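Local coordinates for putative phenazine biosynthesis PhzC/PhzF protein (Clostridium difficile, PDB 4DUN), which is of unproven function but probably acts as an isomerase, at residues A22-L27 against E47-V52; L60-P65 against H74-A79. One frame throughout, in Å; residues are numbered along the deposited sequence. Where two conformers were deposited one is given.

Contact 1. Residues A22-L27 against E47-V52; sequences AGVCVL and ETAFVV
Five backbone hydrogen bonds zip residues 22-27 to 47-52 as neighbouring parallel strands of a beta-alpha-beta unit, with helix 33-43 as the connection, in the N-terminal half of a PhzF fold. At one end Gly23 N donates to Glu47 O over 3.0 Å, lying in the carbonyl plane. The next bond, from Ala49 N to Gly23 O at 2.8 Å, is straight at hydrogen (174°) but comes from above the carbonyl plane. Further along, Cys25 N to Ala49 O, Val51 N to Cys25 O and Leu27 N to Val51 O run nearly along the C=O axes, so the ladder becomes regular toward Leu27. CA-H...O contacts, such as Phe50 CA to Cys25 O at 3.4 Å, fill the gaps between the bonds.

Side chains alternate between two faces. Val24, Val26 and Val51 lie under helix 73-87, while Ala49 sits beside Leu60 and Trp62 of strand 57-63; beta-branched and small groups suit extended backbone and permit close helix packing. Val24 CG2 is 4.4 Å from Ala49 CB. Glu47, the predicted catalytic residue, points to this same face, near the bound nickel.

The other face meets helix 33-43. Gly23, with no side chain, lies alongside Thr48, whose OG1 is hydrogen-bonded to Asn43 ND2 and is 4.2 Å from Gly23 CA. Phe50 CG stands anti to its carbonyl carbon (chi1 -67°), which sets the ring beside Cys25, while its other neighbours include Met36 and Ile39 of the helix. Leu27 CD1 reaches obliquely across to Val52 CG2, 4.1 Å away. Cys25 extends its sulfur anti to the backbone N, making an oblique sulfur-aromatic contact; its CB comes nearer still, 3.7 Å from Phe50 CD2.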
ATOM      1  N   ALA A  22       2.848 -10.367   1.704  1.00 18.35           N
ATOM      2  CA  ALA A  22       2.084 -10.270   2.955  1.00 16.90           C
ATOM      3  C   ALA A  22       2.968  -9.781   4.083  1.00 18.71           C
ATOM      4  O   ALA A  22       4.164 -10.078   4.114  1.00 18.66           O
ATOM      5  CB  ALA A  22       1.489 -11.627   3.329  1.00 18.07           C
ATOM      6  N   GLY A  23       2.371  -9.044   5.009  1.00 14.94           N
ATOM      7  CA  GLY A  23       3.001  -8.702   6.276  1.00 14.34           C
ATOM      8  C   GLY A  23       2.674  -9.856   7.214  1.00 18.12           C
ATOM      9  O   GLY A  23       1.613 -10.476   7.088  1.00 18.45           O
ATOM     10  N   VAL A  24       3.591 -10.220   8.114  1.00 14.72           N
ATOM     11  CA  VAL A  24       3.369 -11.293   9.088  1.00 14.30           C
ATOM     12  C   VAL A  24       3.847 -10.775  10.440  1.00 19.21           C
ATOM     13  O   VAL A  24       5.048 -10.547  10.617  1.00 18.57           O
ATOM     14  CB  VAL A  24       4.061 -12.659   8.743  1.00 17.86           C
ATOM     15  CG1 VAL A  24       3.729 -13.717   9.812  1.00 17.37           C
ATOM     16  CG2 VAL A  24       3.674 -13.172   7.351  1.00 17.94           C
ATOM     17  N   CYS A  25       2.922 -10.606  11.385  0.50 15.06           N
ATOM     18  CA  CYS A  25       3.212 -10.090  12.721  0.50 15.49           C
ATOM     19  C   CYS A  25       3.069 -11.225  13.744  0.50 20.41           C
ATOM     20  O   CYS A  25       1.982 -11.801  13.866  0.50 19.85           O
ATOM     21  CB  CYS A  25       2.276  -8.925  13.021  0.50 15.39           C
ATOM     22  SG  CYS A  25       2.544  -8.170  14.633  0.50 19.60           S
ATOM     23  N   VAL A  26       4.178 -11.583  14.438  1.00 19.09           N
ATOM     24  CA  VAL A  26       4.206 -12.703  15.374  1.00 19.87           C
ATOM     25  C   VAL A  26       4.130 -12.142  16.785  1.00 23.92           C
ATOM     26  O   VAL A  26       4.995 -11.349  17.188  1.00 23.27           O
ATOM     27  CB  VAL A  26       5.416 -13.662  15.179  1.00 25.10           C
ATOM     28  CG1 VAL A  26       5.327 -14.861  16.134  1.00 26.27           C
ATOM     29  CG2 VAL A  26       5.535 -14.126  13.725  1.00 24.52           C
ATOM     30  N   LEU A  27       3.067 -12.523  17.518  1.00 22.33           N
ATOM     31  CA  LEU A  27       2.800 -12.008  18.863  1.00 24.35           C
ATOM     32  C   LEU A  27       2.947 -13.055  19.948  1.00 30.16           C
ATOM     33  O   LEU A  27       2.488 -14.188  19.775  1.00 29.79           O
ATOM     34  CB  LEU A  27       1.362 -11.463  18.942  1.00 24.94           C
ATOM     35  CG  LEU A  27       0.938 -10.377  17.945  1.00 31.50           C
ATOM     36  CD1 LEU A  27      -0.573 -10.366  17.791  1.00 32.10           C
ATOM     37  CD2 LEU A  27       1.382  -9.023  18.424  1.00 36.29           C
ATOM     38  N   GLU A  47      -2.491  -7.965   2.618  1.00 16.06           N
ATOM     39  CA  GLU A  47      -2.880  -8.513   3.914  1.00 15.69           C
ATOM     40  C   GLU A  47      -1.719  -8.453   4.881  1.00 18.76           C
ATOM     41  O   GLU A  47      -0.553  -8.585   4.464  1.00 18.91           O
ATOM     42  CB  GLU A  47      -3.342  -9.992   3.816  1.00 17.98           C
ATOM     43  CG  GLU A  47      -4.742 -10.227   3.256  1.00 21.91           C
ATOM     44  CD  GLU A  47      -4.859 -10.266   1.744  1.00 31.11           C
ATOM     45  OE1 GLU A  47      -3.816 -10.325   1.047  1.00 21.54           O
ATOM     46  OE2 GLU A  47      -6.008 -10.196   1.250  1.00 28.32           O
ATOM     47  N   THR A  48      -2.043  -8.298   6.179  1.00 15.15           N
ATOM     48  CA  THR A  48      -1.138  -8.525   7.307  1.00 15.16           C
ATOM     49  C   THR A  48      -1.733  -9.690   8.082  1.00 17.88           C
ATOM     50  O   THR A  48      -2.899  -9.627   8.510  1.00 17.47           O
ATOM     51  CB  THR A  48      -0.892  -7.291   8.202  1.00 17.28           C
ATOM     52  OG1 THR A  48      -0.253  -6.301   7.402  1.00 18.10           O
ATOM     53  CG2 THR A  48       0.020  -7.627   9.402  1.00 16.02           C
ATOM     54  N   ALA A  49      -0.931 -10.747   8.257  1.00 15.28           N
ATOM     55  CA  ALA A  49      -1.265 -11.938   9.037  1.00 15.87           C
ATOM     56  C   ALA A  49      -0.773 -11.741  10.471  1.00 18.88           C
ATOM     57  O   ALA A  49       0.314 -11.185  10.679  1.00 19.08           O
ATOM     58  CB  ALA A  49      -0.618 -13.171   8.416  1.00 17.27           C
ATOM     59  N   PHE A  50      -1.595 -12.111  11.445  1.00 14.94           N
ATOM     60  CA  PHE A  50      -1.240 -11.997  12.863  1.00 15.51           C
ATOM     61  C   PHE A  50      -1.253 -13.374  13.447  1.00 19.82           C
ATOM     62  O   PHE A  50      -2.301 -14.026  13.417  1.00 18.51           O
ATOM     63  CB  PHE A  50      -2.223 -11.082  13.625  1.00 17.48           C
ATOM     64  CG  PHE A  50      -2.147  -9.651  13.191  1.00 18.02           C
ATOM     65  CD1 PHE A  50      -2.911  -9.190  12.117  1.00 19.25           C
ATOM     66  CD2 PHE A  50      -1.309  -8.755  13.846  1.00 19.95           C
ATOM     67  CE1 PHE A  50      -2.777  -7.877  11.657  1.00 19.05           C
ATOM     68  CE2 PHE A  50      -1.190  -7.427  13.392  1.00 21.18           C
ATOM     69  CZ  PHE A  50      -1.919  -7.006  12.303  1.00 17.82           C
ATOM     70  N   VAL A  51      -0.106 -13.830  13.959  1.00 18.78           N
ATOM     71  CA  VAL A  51       0.035 -15.151  14.569  1.00 20.46           C
ATOM     72  C   VAL A  51       0.182 -14.970  16.073  1.00 25.02           C
ATOM     73  O   VAL A  51       1.106 -14.275  16.521  1.00 23.95           O
ATOM     74  CB  VAL A  51       1.244 -15.954  13.986  1.00 25.03           C
ATOM     75  CG1 VAL A  51       1.445 -17.282  14.724  1.00 26.28           C
ATOM     76  CG2 VAL A  51       1.104 -16.184  12.472  1.00 24.42           C
ATOM     77  N   VAL A  52      -0.714 -15.597  16.850  1.00 23.24           N
ATOM     78  CA  VAL A  52      -0.619 -15.588  18.305  1.00 25.69           C
ATOM     79  C   VAL A  52      -0.049 -16.922  18.704  1.00 34.00           C
ATOM     80  O   VAL A  52      -0.683 -17.962  18.477  1.00 33.47           O
ATOM     81  CB  VAL A  52      -1.949 -15.278  19.056  1.00 30.81           C
ATOM     82  CG1 VAL A  52      -1.751 -15.360  20.579  1.00 32.33           C
ATOM     83  CG2 VAL A  52      -2.503 -13.912  18.660  1.00 29.80           C
TER

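Contact 2. Residues L60-P65 against H74-A79; sequences LRWFTP and HATLAA. With NI (nickel (II) ion), chain D; SO4 (sulfate ion), chain B.
Strand 60-63 packs against the first turns of helix 73-87, which the strands of this diaminopimelate-epimerase-like domain curl round, the segment axes 9.8 Å apart and crossing obliquely. Alternation along the strand sends Leu60 and Trp62 toward the helix, and Ala75, Thr76 and Ala79 receive them; small residues suit this surface because the bulky indole lies between strand and helix.

Trp62 has CG anti to its carbonyl carbon, with chi1 drawn in to -38°, and its second torsion turns the indole across the chain so that its NE1 edge meets the helix. Thr76 OG1 lies at that edge near the ring plane, 3.2 Å from Trp62 NE1, but the bond is bent at hydrogen (127°) and weak. The hydroxyl's stronger partner is Cys72 O, one turn back, a common way for a threonine to satisfy itself inside a helix. Ala75 CB packs 3.8 Å from Trp62 CD1.

Leu60 holds CG anti to its backbone N, laying CG over the rim of one indole face. From there its branches divide: CD2 goes to Thr76, crossing obliquely 3.9 Å from CG2, and CD1 goes to Ala79 CB a turn later.

His74 does not touch the strand. Its CG occupies the crowded position between backbone N and carbonyl carbon (chi1 50°), which swings the imidazole beside Glu47, while its backbone N makes a weak hydrogen bond to a sulfate also held by Gly73, Gly204 and Ser205. Five further atoms complete the coordination of the nickel ion, to which His74 NE2 is bound at 2.0 Å.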
ATOM      1  N   LEU A  60      -4.399 -17.738  14.035  1.00 16.23           N
ATOM      2  CA  LEU A  60      -4.023 -16.943  12.857  1.00 15.63           C
ATOM      3  C   LEU A  60      -5.212 -16.131  12.377  1.00 19.60           C
ATOM      4  O   LEU A  60      -6.281 -16.695  12.140  1.00 19.51           O
ATOM      5  CB  LEU A  60      -3.492 -17.866  11.729  1.00 14.92           C
ATOM      6  CG  LEU A  60      -3.250 -17.258  10.310  1.00 18.26           C
ATOM      7  CD1 LEU A  60      -2.153 -16.169  10.336  1.00 19.73           C
ATOM      8  CD2 LEU A  60      -2.924 -18.357   9.269  1.00 18.47           C
ATOM      9  N   ARG A  61      -5.006 -14.817  12.291  1.00 15.54           N
ATOM     10  CA  ARG A  61      -5.938 -13.889  11.662  1.00 14.37           C
ATOM     11  C   ARG A  61      -5.282 -13.089  10.521  1.00 18.85           C
ATOM     12  O   ARG A  61      -4.126 -12.918  10.506  1.00 18.12           O
ATOM     13  CB  ARG A  61      -6.566 -12.921  12.671  1.00 13.61           C
ATOM     14  CG  ARG A  61      -7.295 -13.568  13.830  1.00 16.23           C
ATOM     15  CD  ARG A  61      -7.764 -12.530  14.862  1.00 17.15           C
ATOM     16  NE  ARG A  61      -8.396 -13.080  16.056  1.00 20.59           N
ATOM     17  CZ  ARG A  61      -9.706 -13.085  16.254  1.00 27.91           C
ATOM     18  NH1 ARG A  61     -10.507 -12.595  15.357  1.00 22.63           N
ATOM     19  NH2 ARG A  61     -10.224 -13.568  17.352  1.00 21.52           N
ATOM     20  N   TRP A  62      -6.093 -12.643   9.599  1.00 15.96           N
ATOM     21  CA  TRP A  62      -5.636 -11.833   8.499  1.00 16.05           C
ATOM     22  C   TRP A  62      -6.487 -10.588   8.368  1.00 18.24           C
ATOM     23  O   TRP A  62      -7.675 -10.639   8.470  1.00 16.52           O
ATOM     24  CB  TRP A  62      -5.680 -12.571   7.164  1.00 15.83           C
ATOM     25  CG  TRP A  62      -5.324 -14.012   7.157  1.00 16.25           C
ATOM     26  CD1 TRP A  62      -4.122 -14.549   6.868  1.00 18.73           C
ATOM     27  CD2 TRP A  62      -6.189 -15.099   7.407  1.00 16.23           C
ATOM     28  NE1 TRP A  62      -4.174 -15.875   6.913  1.00 17.61           N
ATOM     29  CE2 TRP A  62      -5.430 -16.258   7.272  1.00 20.12           C
ATOM     30  CE3 TRP A  62      -7.527 -15.206   7.746  1.00 18.16           C
ATOM     31  CZ2 TRP A  62      -5.957 -17.493   7.437  1.00 19.75           C
ATOM     32  CZ3 TRP A  62      -8.034 -16.428   7.932  1.00 19.76           C
ATOM     33  CH2 TRP A  62      -7.261 -17.559   7.782  1.00 19.98           C
ATOM     34  N   PHE A  63      -5.816  -9.490   8.078  1.00 16.04           N
ATOM     35  CA  PHE A  63      -6.465  -8.206   7.878  1.00 15.95           C
ATOM     36  C   PHE A  63      -5.970  -7.567   6.607  1.00 19.21           C
ATOM     37  O   PHE A  63      -4.756  -7.496   6.387  1.00 17.93           O
ATOM     38  CB  PHE A  63      -6.142  -7.274   9.054  1.00 17.26           C
ATOM     39  CG  PHE A  63      -6.845  -7.594  10.339  1.00 17.93           C
ATOM     40  CD1 PHE A  63      -6.414  -8.652  11.143  1.00 20.25           C
ATOM     41  CD2 PHE A  63      -7.899  -6.805  10.788  1.00 20.29           C
ATOM     42  CE1 PHE A  63      -7.053  -8.928  12.358  1.00 21.35           C
ATOM     43  CE2 PHE A  63      -8.526  -7.081  12.011  1.00 22.94           C
ATOM     44  CZ  PHE A  63      -8.101  -8.149  12.778  1.00 20.19           C
ATOM     45  N   THR A  64      -6.894  -7.058   5.790  1.00 17.45           N
ATOM     46  CA  THR A  64      -6.494  -6.218   4.664  1.00 16.98           C
ATOM     47  C   THR A  64      -6.273  -4.815   5.287  1.00 19.31           C
ATOM     48  O   THR A  64      -6.629  -4.633   6.458  1.00 18.52           O
ATOM     49  CB  THR A  64      -7.587  -6.186   3.566  1.00 18.98           C
ATOM     50  OG1 THR A  64      -8.713  -5.480   4.096  1.00 19.53           O
ATOM     51  CG2 THR A  64      -7.978  -7.585   3.047  1.00 20.57           C
ATOM     52  N   PRO A  65      -5.864  -3.778   4.533  1.00 17.57           N
ATOM     53  CA  PRO A  65      -5.777  -2.433   5.142  1.00 19.32           C
ATOM     54  C   PRO A  65      -7.149  -1.875   5.597  1.00 24.35           C
ATOM     55  O   PRO A  65      -7.190  -0.841   6.271  1.00 24.47           O
ATOM     56  CB  PRO A  65      -5.213  -1.585   3.998  1.00 21.02           C
ATOM     57  CG  PRO A  65      -4.407  -2.570   3.172  1.00 23.36           C
ATOM     58  CD  PRO A  65      -5.326  -3.773   3.153  1.00 19.01           C
ATOM     59  N   HIS A  74      -2.804 -17.604   0.466  1.00 18.09           N
ATOM     60  CA  HIS A  74      -1.469 -17.092   0.113  1.00 17.09           C
ATOM     61  C   HIS A  74      -0.774 -16.436   1.344  1.00 19.69           C
ATOM     62  O   HIS A  74       0.430 -16.673   1.546  1.00 17.78           O
ATOM     63  CB  HIS A  74      -1.516 -16.144  -1.129  1.00 17.59           C
ATOM     64  CG  HIS A  74      -2.566 -15.054  -1.050  1.00 20.54           C
ATOM     65  ND1 HIS A  74      -2.296 -13.833  -0.452  1.00 21.59           N
ATOM     66  CD2 HIS A  74      -3.836 -15.026  -1.538  1.00 22.39           C
ATOM     67  CE1 HIS A  74      -3.399 -13.104  -0.583  1.00 20.62           C
ATOM     68  NE2 HIS A  74      -4.365 -13.785  -1.200  1.00 21.49           N
ATOM     69  N   ALA A  75      -1.517 -15.697   2.206  1.00 18.24           N
ATOM     70  CA  ALA A  75      -0.871 -15.118   3.405  1.00 17.95           C
ATOM     71  C   ALA A  75      -0.617 -16.200   4.448  1.00 18.53           C
ATOM     72  O   ALA A  75       0.308 -16.056   5.245  1.00 17.47           O
ATOM     73  CB  ALA A  75      -1.701 -13.986   4.005  1.00 18.72           C
ATOM     74  N   THR A  76      -1.407 -17.313   4.415  1.00 16.01           N
ATOM     75  CA  THR A  76      -1.203 -18.445   5.317  1.00 15.90           C
ATOM     76  C   THR A  76       0.151 -19.109   4.989  1.00 18.26           C
ATOM     77  O   THR A  76       0.878 -19.485   5.911  1.00 16.56           O
ATOM     78  CB  THR A  76      -2.374 -19.427   5.268  1.00 17.86           C
ATOM     79  OG1 THR A  76      -3.556 -18.713   5.662  1.00 16.61           O
ATOM     80  CG2 THR A  76      -2.183 -20.628   6.223  1.00 16.98           C
ATOM     81  N   LEU A  77       0.485 -19.240   3.688  1.00 15.59           N
ATOM     82  CA  LEU A  77       1.780 -19.793   3.255  1.00 14.95           C
ATOM     83  C   LEU A  77       2.908 -18.903   3.835  1.00 18.56           C
ATOM     84  O   LEU A  77       3.864 -19.424   4.426  1.00 18.29           O
ATOM     85  CB  LEU A  77       1.836 -19.857   1.713  1.00 15.78           C
ATOM     86  CG  LEU A  77       3.015 -20.626   1.090  1.00 19.69           C
ATOM     87  CD1 LEU A  77       2.645 -21.162  -0.290  1.00 20.24           C
ATOM     88  CD2 LEU A  77       4.243 -19.719   0.924  1.00 21.01           C
ATOM     89  N   ALA A  78       2.772 -17.552   3.705  1.00 15.57           N
ATOM     90  CA  ALA A  78       3.762 -16.614   4.261  1.00 16.70           C
ATOM     91  C   ALA A  78       3.929 -16.818   5.786  1.00 19.69           C
ATOM     92  O   ALA A  78       5.061 -16.825   6.275  1.00 18.04           O
ATOM     93  CB  ALA A  78       3.364 -15.170   3.965  1.00 17.58           C
ATOM     94  N   ALA A  79       2.813 -16.952   6.525  1.00 17.83           N
ATOM     95  CA  ALA A  79       2.858 -17.174   7.982  1.00 17.28           C
ATOM     96  C   ALA A  79       3.602 -18.503   8.317  1.00 18.20           C
ATOM     97  O   ALA A  79       4.407 -18.522   9.235  1.00 17.05           O
ATOM     98  CB  ALA A  79       1.450 -17.197   8.559  1.00 17.53           C
TER
HETATM   99 NI    NI D 303      -6.309 -13.337  -1.616  0.80 17.91          NI
HETATM  100  S   SO4 B 301      -6.058 -18.422  -1.668  0.80 19.17           S
HETATM  101  O1  SO4 B 301      -6.595 -17.540  -0.644  0.80 22.25           O
HETATM  102  O2  SO4 B 301      -6.138 -19.843  -1.260  0.80 22.96           O
HETATM  103  O3  SO4 B 301      -6.844 -18.220  -2.847  0.80 22.18           O
HETATM  104  O4  SO4 B 301      -4.660 -18.094  -1.888  0.80 22.40           O

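Going from the N terminus, contact 1 closes the longer loop: strand 20-27, helix 33-43, then strand 47-54 laid parallel to the first. The chain then turns back into strand 57-63, antiparallel to 47-54, and contact 2 closes a shorter loop when helix 73-87 returns over it. The two loops follow in series, neither nested nor crossed. They share an interface all the same, since Thr48 N and Phe50 N bond to Phe63 O and Arg61 O. Together they set helices 33-43 and 73-87 on opposite faces of the strands, and they bring Glu47 OE1 within 3.2 Å of His74 CE1 near the nickel, at the predicted active site.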